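Local coordinates for protein interleukin 22 (Danio rerio, PDB 4O6K) that probably acts as a secreted cytokine of the interleukin-10 family, signalling to target cells through a cell-surface receptor in immune defence, at residues His84-Glu87 and Gln88-Asn92. Sequence-based numbering, arbitrary orientation.
Sequences HRVE and QELQN
H84 and Q88 meet on one flank of the α-helix 76-93, part of the compact all-helical fold of this IL-10-family cytokine, where side chains four places apart pair as H84 with Q88, V86 with L90 and E87 with Q91. The aliphatic stem of Q88 lies over one face of the H84 imidazole: CG stands 3.8 Å from the ring centroid, 25° off the ring normal, in a CH-π contact displaced toward the rim, with H84 CE1 its nearest ring atom. With H84 CG anti to the backbone N (chi1 176°), the ring swings forward along the helix to meet the following turn. The Q88 side chain bends at its second torsion and lays its amide only 26° from the plane of the ring.

E87 and Q91 run side by side, pointing the same way. The carboxylate and amide planes are nearly perpendicular, and E87 OE2 also rests 3.5 Å from Q91 CB. Both side chains face helix 47-62, where E87 touches K56 and Q91 touches R53; the basic K56 would probably favour a charged carboxylate on E87.

V86 and L90 form the apolar flank, again lying alongside each other and touching through V86 CG1 and L90 CD1 at 3.9 Å. L90 carries this surface on to C48 and A52 of helix 47-62, while both residues also pack against P4 of the N-terminal segment, joining that segment to the helical body.

Beneath the side chains run the i to i+4 bonds of a regular α-helix, from Q88 N to H84 O at 2.9 Å and from E89 N to R85 O at 3.2 Å. The next, from L90 N to V86 O, spans 3.0 Å, and Q91 N reaches E87 O at 2.8 Å.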
loop_
_atom_site.group_PDB
_atom_site.type_symbol
_atom_site.label_atom_id
_atom_site.label_comp_id
_atom_site.label_asym_id
_atom_site.label_seq_id
_atom_site.Cartn_x
_atom_site.Cartn_y
_atom_site.Cartn_z
ATOM N N HIS A 84 -7.268 -4.909 3.720
ATOM C CA HIS A 84 -7.373 -6.347 3.497
ATOM C C HIS A 84 -8.567 -6.679 2.608
ATOM O O HIS A 84 -8.461 -7.499 1.697
ATOM C CB HIS A 84 -7.488 -7.098 4.824
ATOM C CG HIS A 84 -7.697 -8.572 4.661
ATOM N ND1 HIS A 84 -6.785 -9.387 4.025
ATOM C CD2 HIS A 84 -8.717 -9.376 5.042
ATOM C CE1 HIS A 84 -7.232 -10.630 4.026
ATOM N NE2 HIS A 84 -8.403 -10.651 4.637
ATOM N N ARG A 85 -9.699 -6.037 2.883
ATOM C CA ARG A 85 -10.907 -6.226 2.087
ATOM C C ARG A 85 -10.671 -5.846 0.629
ATOM O O ARG A 85 -11.100 -6.553 -0.282
ATOM C CB ARG A 85 -12.065 -5.413 2.668
ATOM C CG ARG A 85 -12.537 -5.899 4.030
ATOM C CD ARG A 85 -13.781 -5.157 4.488
ATOM N NE ARG A 85 -14.203 -5.572 5.823
ATOM C CZ ARG A 85 -13.920 -4.904 6.937
ATOM N NH1 ARG A 85 -13.217 -3.781 6.881
ATOM N NH2 ARG A 85 -14.343 -5.359 8.109
ATOM N N VAL A 86 -9.993 -4.721 0.417
ATOM C CA VAL A 86 -9.629 -4.278 -0.924
ATOM C C VAL A 86 -8.744 -5.308 -1.624
ATOM O O VAL A 86 -9.015 -5.706 -2.758
ATOM C CB VAL A 86 -8.896 -2.923 -0.889
ATOM C CG1 VAL A 86 -8.373 -2.560 -2.273
ATOM C CG2 VAL A 86 -9.817 -1.834 -0.355
ATOM N N GLU A 87 -7.687 -5.728 -0.936
ATOM C CA GLU A 87 -6.744 -6.710 -1.463
ATOM C C GLU A 87 -7.435 -8.016 -1.849
ATOM O O GLU A 87 -7.152 -8.586 -2.903
ATOM C CB GLU A 87 -5.636 -6.976 -0.439
ATOM C CG GLU A 87 -4.435 -7.746 -0.976
ATOM C CD GLU A 87 -4.669 -9.245 -1.018
ATOM O OE1 GLU A 87 -5.295 -9.771 -0.074
ATOM O OE2 GLU A 87 -4.231 -9.894 -1.992
ATOM N N GLN A 88 -8.334 -8.488 -0.992
ATOM C CA GLN A 88 -9.047 -9.737 -1.243
ATOM C C GLN A 88 -9.906 -9.666 -2.503
ATOM O O GLN A 88 -9.928 -10.608 -3.296
ATOM C CB GLN A 88 -9.910 -10.110 -0.036
ATOM C CG GLN A 88 -9.111 -10.697 1.117
ATOM C CD GLN A 88 -8.349 -11.948 0.713
ATOM O OE1 GLN A 88 -7.118 -11.956 0.673
ATOM N NE2 GLN A 88 -9.082 -13.012 0.408
ATOM N N GLU A 89 -10.613 -8.555 -2.685
ATOM C CA GLU A 89 -11.440 -8.380 -3.876
ATOM C C GLU A 89 -10.589 -8.281 -5.137
ATOM O O GLU A 89 -10.923 -8.872 -6.167
ATOM C CB GLU A 89 -12.316 -7.135 -3.760
ATOM C CG GLU A 89 -13.232 -6.935 -4.962
ATOM C CD GLU A 89 -14.261 -5.844 -4.751
ATOM O OE1 GLU A 89 -14.301 -5.266 -3.645
ATOM O OE2 GLU A 89 -15.034 -5.568 -5.694
ATOM N N LEU A 90 -9.491 -7.535 -5.056
ATOM C CA LEU A 90 -8.593 -7.392 -6.196
ATOM C C LEU A 90 -7.954 -8.725 -6.567
ATOM O O LEU A 90 -7.865 -9.069 -7.742
ATOM C CB LEU A 90 -7.510 -6.352 -5.902
ATOM C CG LEU A 90 -7.985 -4.900 -5.878
ATOM C CD1 LEU A 90 -6.824 -3.963 -5.605
ATOM C CD2 LEU A 90 -8.652 -4.559 -7.199
ATOM N N GLN A 91 -7.532 -9.480 -5.560
ATOM C CA GLN A 91 -6.899 -10.772 -5.788
ATOM C C GLN A 91 -7.844 -11.784 -6.439
ATOM O O GLN A 91 -7.402 -12.676 -7.163
ATOM C CB GLN A 91 -6.327 -11.301 -4.468
ATOM C CG GLN A 91 -5.929 -12.768 -4.448
ATOM C CD GLN A 91 -4.644 -13.011 -3.687
ATOM O OE1 GLN A 91 -3.720 -12.193 -3.721
ATOM N NE2 GLN A 91 -4.622 -14.082 -2.903
ATOM N N ASN A 92 -9.144 -11.639 -6.192
ATOM C CA ASN A 92 -10.148 -12.506 -6.815
ATOM C C ASN A 92 -10.219 -12.309 -8.336
ATOM O O ASN A 92 -10.576 -13.226 -9.076
ATOM C CB ASN A 92 -11.519 -12.259 -6.189
ATOM C CG ASN A 92 -12.514 -13.357 -6.512
ATOM O OD1 ASN A 92 -12.149 -14.525 -6.644
ATOM N ND2 ASN A 92 -13.781 -12.983 -6.652
#